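Local coordinates for protein geranyltranstransferase (Staphylococcus aureus, PDB 1RTR) that probably catalyses the condensation of isopentenyl pyrophosphate with allylic pyrophosphates to make farnesyl pyrophosphate, a precursor of isoprenoids, at residues A[45-59]-A[181-195]. Residues are numbered along the deposited sequence; the frame is centred on the assembly and turned at random.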
loop_
_atom_site.group_PDB
_atom_site.type_symbol
_atom_site.label_atom_id
_atom_site.label_comp_id
_atom_site.label_asym_id
_atom_site.label_seq_id
_atom_site.Cartn_x
_atom_site.Cartn_y
_atom_site.Cartn_z
ATOM N N ILE A 45 -7.994 16.523 9.616
ATOM C CA ILE A 45 -8.232 16.100 11.003
ATOM C C ILE A 45 -7.415 14.894 11.408
ATOM O O ILE A 45 -6.990 14.808 12.556
ATOM C CB ILE A 45 -9.729 15.848 11.312
ATOM C CG1 ILE A 45 -10.395 15.075 10.183
ATOM C CG2 ILE A 45 -10.467 17.156 11.597
ATOM C CD1 ILE A 45 -10.636 13.622 10.538
ATOM N N ARG A 46 -7.186 13.975 10.464
ATOM C CA ARG A 46 -6.453 12.740 10.771
ATOM C C ARG A 46 -5.022 13.025 11.216
ATOM O O ARG A 46 -4.657 12.635 12.330
ATOM C CB ARG A 46 -6.494 11.733 9.621
ATOM C CG ARG A 46 -7.831 11.073 9.437
ATOM C CD ARG A 46 -8.025 10.526 8.053
ATOM N NE ARG A 46 -9.391 10.085 7.818
ATOM C CZ ARG A 46 -10.393 10.874 7.443
ATOM N NH1 ARG A 46 -11.599 10.356 7.253
ATOM N NH2 ARG A 46 -10.204 12.170 7.253
ATOM N N PRO A 47 -4.221 13.707 10.378
ATOM C CA PRO A 47 -2.879 14.139 10.788
ATOM C C PRO A 47 -2.921 14.976 12.045
ATOM O O PRO A 47 -2.120 14.742 12.951
ATOM C CB PRO A 47 -2.378 14.990 9.600
ATOM C CG PRO A 47 -3.537 15.211 8.716
ATOM C CD PRO A 47 -4.494 14.081 8.981
ATOM N N VAL A 48 -3.852 15.923 12.107
ATOM C CA VAL A 48 -3.923 16.833 13.245
ATOM C C VAL A 48 -4.224 16.080 14.533
ATOM O O VAL A 48 -3.575 16.316 15.564
ATOM C CB VAL A 48 -4.914 17.973 12.988
ATOM C CG1 VAL A 48 -5.424 18.546 14.294
ATOM C CG2 VAL A 48 -4.230 19.080 12.162
ATOM N N LEU A 49 -5.187 15.160 14.463
ATOM C CA LEU A 49 -5.491 14.257 15.570
ATOM C C LEU A 49 -4.239 13.583 16.087
ATOM O O LEU A 49 -3.998 13.592 17.291
ATOM C CB LEU A 49 -6.519 13.202 15.154
ATOM C CG LEU A 49 -7.083 12.291 16.249
ATOM C CD1 LEU A 49 -7.588 13.100 17.448
ATOM C CD2 LEU A 49 -8.201 11.436 15.686
ATOM N N LEU A 50 -3.438 13.017 15.183
ATOM C CA LEU A 50 -2.229 12.284 15.579
ATOM C C LEU A 50 -1.236 13.215 16.285
ATOM O O LEU A 50 -0.738 12.910 17.380
ATOM C CB LEU A 50 -1.620 11.566 14.364
ATOM C CG LEU A 50 -0.193 11.017 14.155
ATOM C CD1 LEU A 50 0.617 10.700 15.390
ATOM C CD2 LEU A 50 -0.249 9.795 13.256
ATOM N N LEU A 51 -0.975 14.358 15.656
ATOM C CA LEU A 51 -0.142 15.411 16.233
ATOM C C LEU A 51 -0.623 15.847 17.623
ATOM O O LEU A 51 0.156 15.822 18.590
ATOM C CB LEU A 51 -0.078 16.603 15.265
ATOM C CG LEU A 51 1.020 16.661 14.178
ATOM C CD1 LEU A 51 1.878 15.375 14.020
ATOM C CD2 LEU A 51 0.436 17.104 12.844
ATOM N N LEU A 52 -1.902 16.214 17.743
ATOM C CA LEU A 52 -2.452 16.653 19.041
ATOM C C LEU A 52 -2.428 15.563 20.116
ATOM O O LEU A 52 -2.156 15.858 21.290
ATOM C CB LEU A 52 -3.853 17.263 18.886
ATOM C CG LEU A 52 -3.885 18.613 18.133
ATOM C CD1 LEU A 52 -5.268 18.997 17.686
ATOM C CD2 LEU A 52 -3.272 19.734 18.954
ATOM N N THR A 53 -2.678 14.311 19.733
ATOM C CA THR A 53 -2.574 13.194 20.678
ATOM C C THR A 53 -1.174 13.065 21.303
ATOM O O THR A 53 -1.046 12.824 22.513
ATOM C CB THR A 53 -3.000 11.849 20.008
ATOM O OG1 THR A 53 -4.341 11.948 19.519
ATOM C CG2 THR A 53 -3.063 10.723 21.025
ATOM N N LEU A 54 -0.134 13.201 20.485
ATOM C CA LEU A 54 1.244 13.200 21.001
ATOM C C LEU A 54 1.485 14.342 22.001
ATOM O O LEU A 54 2.143 14.152 23.032
ATOM C CB LEU A 54 2.252 13.334 19.861
ATOM C CG LEU A 54 2.591 12.105 19.030
ATOM C CD1 LEU A 54 3.454 12.525 17.849
ATOM C CD2 LEU A 54 3.275 11.012 19.886
ATOM N N ASP A 55 0.956 15.524 21.683
ATOM C CA ASP A 55 1.102 16.677 22.561
ATOM C C ASP A 55 0.419 16.471 23.919
ATOM O O ASP A 55 0.992 16.816 24.951
ATOM C CB ASP A 55 0.597 17.955 21.884
ATOM C CG ASP A 55 1.008 19.200 22.644
ATOM O OD1 ASP A 55 0.127 19.877 23.223
ATOM O OD2 ASP A 55 2.202 19.559 22.743
ATOM N N SER A 56 -0.788 15.893 23.909
ATOM C CA SER A 56 -1.495 15.525 25.136
ATOM C C SER A 56 -0.699 14.546 25.952
ATOM O O SER A 56 -0.840 14.487 27.177
ATOM C CB SER A 56 -2.838 14.866 24.827
ATOM O OG SER A 56 -3.557 15.584 23.852
ATOM N N LEU A 57 0.105 13.739 25.275
ATOM C CA LEU A 57 0.871 12.708 25.955
ATOM C C LEU A 57 2.293 13.170 26.317
ATOM O O LEU A 57 3.177 12.341 26.566
ATOM C CB LEU A 57 0.888 11.439 25.105
ATOM C CG LEU A 57 -0.137 10.299 25.279
ATOM C CD1 LEU A 57 -1.416 10.660 26.065
ATOM C CD2 LEU A 57 -0.468 9.717 23.897
ATOM N N ASN A 58 2.508 14.491 26.351
ATOM C CA ASN A 58 3.773 15.076 26.811
ATOM C C ASN A 58 4.969 14.765 25.899
ATOM O O ASN A 58 6.118 14.728 26.346
ATOM C CB ASN A 58 4.088 14.639 28.255
ATOM C CG ASN A 58 3.008 15.048 29.246
ATOM O OD1 ASN A 58 2.290 16.031 29.045
ATOM N ND2 ASN A 58 2.888 14.282 30.326
ATOM N N THR A 59 4.694 14.547 24.620
ATOM C CA THR A 59 5.712 14.078 23.705
ATOM C C THR A 59 5.875 15.096 22.602
ATOM O O THR A 59 4.907 15.754 22.209
ATOM C CB THR A 59 5.300 12.706 23.161
ATOM O OG1 THR A 59 5.298 11.767 24.244
ATOM C CG2 THR A 59 6.353 12.133 22.224
ATOM N N LEU A 181 -8.683 4.562 10.518
ATOM C CA LEU A 181 -7.682 5.628 10.396
ATOM C C LEU A 181 -7.648 6.526 11.632
ATOM O O LEU A 181 -6.553 6.860 12.144
ATOM C CB LEU A 181 -7.917 6.471 9.147
ATOM C CG LEU A 181 -7.704 5.789 7.782
ATOM C CD1 LEU A 181 -7.576 6.842 6.697
ATOM C CD2 LEU A 181 -6.480 4.875 7.787
ATOM N N LEU A 182 -8.837 6.898 12.126
ATOM C CA LEU A 182 -8.917 7.718 13.333
ATOM C C LEU A 182 -8.236 7.021 14.506
ATOM O O LEU A 182 -7.429 7.625 15.217
ATOM C CB LEU A 182 -10.364 8.127 13.665
ATOM C CG LEU A 182 -10.903 9.199 12.713
ATOM C CD1 LEU A 182 -12.358 9.471 12.966
ATOM C CD2 LEU A 182 -10.114 10.492 12.802
ATOM N N THR A 183 -8.537 5.744 14.684
ATOM C CA THR A 183 -7.916 4.961 15.735
ATOM C C THR A 183 -6.420 4.797 15.496
ATOM O O THR A 183 -5.640 4.730 16.457
ATOM C CB THR A 183 -8.622 3.577 15.847
ATOM O OG1 THR A 183 -9.981 3.788 16.239
ATOM C CG2 THR A 183 -8.056 2.746 16.991
ATOM N N PHE A 184 -6.013 4.695 14.229
ATOM C CA PHE A 184 -4.590 4.692 13.925
ATOM C C PHE A 184 -3.935 5.985 14.422
ATOM O O PHE A 184 -2.892 5.938 15.068
ATOM C CB PHE A 184 -4.311 4.525 12.419
ATOM C CG PHE A 184 -2.869 4.748 12.065
ATOM C CD1 PHE A 184 -2.444 5.982 11.589
ATOM C CD2 PHE A 184 -1.931 3.748 12.292
ATOM C CE1 PHE A 184 -1.104 6.208 11.320
ATOM C CE2 PHE A 184 -0.597 3.959 12.032
ATOM C CZ PHE A 184 -0.179 5.198 11.535
ATOM N N ALA A 185 -4.554 7.126 14.122
ATOM C CA ALA A 185 -4.021 8.429 14.530
ATOM C C ALA A 185 -3.708 8.477 16.012
ATOM O O ALA A 185 -2.572 8.794 16.388
ATOM C CB ALA A 185 -4.958 9.581 14.131
ATOM N N VAL A 186 -4.669 8.130 16.871
ATOM C CA VAL A 186 -4.387 8.267 18.302
ATOM C C VAL A 186 -3.490 7.168 18.850
ATOM O O VAL A 186 -2.666 7.457 19.730
ATOM C CB VAL A 186 -5.647 8.603 19.215
ATOM C CG1 VAL A 186 -6.881 8.931 18.394
ATOM C CG2 VAL A 186 -5.906 7.534 20.314
ATOM N N MET A 187 -3.611 5.940 18.319
ATOM C CA MET A 187 -2.853 4.794 18.837
ATOM C C MET A 187 -1.414 4.753 18.328
ATOM O O MET A 187 -0.503 4.326 19.056
ATOM C CB MET A 187 -3.557 3.454 18.546
ATOM C CG MET A 187 -4.926 3.263 19.214
ATOM S SD MET A 187 -4.991 3.650 21.009
ATOM C CE MET A 187 -4.120 2.189 21.635
ATOM N N SER A 188 -1.195 5.179 17.088
ATOM C CA SER A 188 0.174 5.376 16.608
ATOM C C SER A 188 0.882 6.383 17.529
ATOM O O SER A 188 2.036 6.170 17.930
ATOM C CB SER A 188 0.205 5.834 15.145
ATOM O OG SER A 188 -0.192 7.194 15.028
ATOM N N ALA A 189 0.169 7.442 17.907
ATOM C CA ALA A 189 0.720 8.423 18.844
ATOM C C ALA A 189 1.004 7.778 20.196
ATOM O O ALA A 189 2.087 7.941 20.773
ATOM C CB ALA A 189 -0.200 9.641 18.987
ATOM N N ALA A 190 0.049 7.012 20.695
ATOM C CA ALA A 190 0.236 6.359 21.982
ATOM C C ALA A 190 1.477 5.488 21.950
ATOM O O ALA A 190 2.189 5.362 22.964
ATOM C CB ALA A 190 -0.977 5.543 22.327
ATOM N N ASP A 191 1.727 4.894 20.781
ATOM C CA ASP A 191 2.893 4.026 20.559
ATOM C C ASP A 191 4.218 4.797 20.479
ATOM O O ASP A 191 5.239 4.361 21.029
ATOM C CB ASP A 191 2.686 3.160 19.309
ATOM C CG ASP A 191 1.914 1.882 19.606
ATOM O OD1 ASP A 191 1.738 1.556 20.803
ATOM O OD2 ASP A 191 1.434 1.138 18.718
ATOM N N ILE A 192 4.205 5.942 19.795
ATOM C CA ILE A 192 5.382 6.794 19.759
ATOM C C ILE A 192 5.680 7.324 21.166
ATOM O O ILE A 192 6.846 7.356 21.585
ATOM C CB ILE A 192 5.195 7.927 18.756
ATOM C CG1 ILE A 192 5.193 7.370 17.332
ATOM C CG2 ILE A 192 6.276 9.002 18.952
ATOM C CD1 ILE A 192 4.349 8.165 16.362
ATOM N N ALA A 193 4.630 7.700 21.903
ATOM C CA ALA A 193 4.782 8.212 23.269
ATOM C C ALA A 193 5.189 7.130 24.262
ATOM O O ALA A 193 5.689 7.426 25.345
ATOM C CB ALA A 193 3.512 8.893 23.726
ATOM N N ASN A 194 4.968 5.869 23.904
ATOM C CA ASN A 194 5.299 4.764 24.803
ATOM C C ASN A 194 4.532 4.825 26.128
ATOM O O ASN A 194 5.072 4.515 27.187
ATOM C CB ASN A 194 6.813 4.714 25.047
ATOM C CG ASN A 194 7.246 3.466 25.772
ATOM O OD1 ASN A 194 8.129 3.515 26.631
ATOM N ND2 ASN A 194 6.615 2.338 25.450
ATOM N N VAL A 195 3.268 5.222 26.058
ATOM C CA VAL A 195 2.415 5.265 27.245
ATOM C C VAL A 195 1.989 3.868 27.720
ATOM O O VAL A 195 2.125 2.869 26.995
ATOM C CB VAL A 195 1.194 6.186 27.056
ATOM C CG1 VAL A 195 1.646 7.639 26.983
ATOM C CG2 VAL A 195 0.376 5.807 25.821
#
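Leu50 of helix 45-56 fits as a knob into a hole formed by Phe184, Ala185, Ser188 and Ala189 of helix 179-193. Its CG stands anti to the backbone N (chi1 161°), which directs the branch into this hole. Leu50 CD1 lies 3.8 Å from Ala189 CB, and Leu50 CD2 approaches Phe184 CE1. The small Ala185 probably lets the backbones come close: Leu50 CA and Ala185 CA are 4.4 Å apart. Ala185 CB packs against Arg46 O and Leu50 CB.

Other apolar pairs flank this centre. Leu49 CD2 meets Leu182 CD2 at 3.6 Å, with the two side chains crossing at about a right angle. Leu54 sets CG on Ala189 CB and turns CD2 to Ile192 CG2. Past the helix ends, Leu57 CG touches Val195 CG1 at 3.6 Å. Arg46 lays CG near Leu182 CD2, while its CD and NE pass Leu181 CD1.

No hydrogen bond joins the segments. The buried Thr53 hydroxyl turns back to its own helix, where OG1 donates to Leu49 O at 2.8 Å from above the carbonyl plane. Thr53 CG2 still packs on Ala189 CB.

Both helices end in Schellman motifs, with Asn58 and Asn194 as the C-prime residues. The axes of 45-56 and 181-193 approach to 7.8 Å and run in the same general direction, with a crossing angle of -28°. The contact joins two helices, far apart in sequence, inside the all-helical isoprenoid synthase fold of the polyprenyl synthetase family.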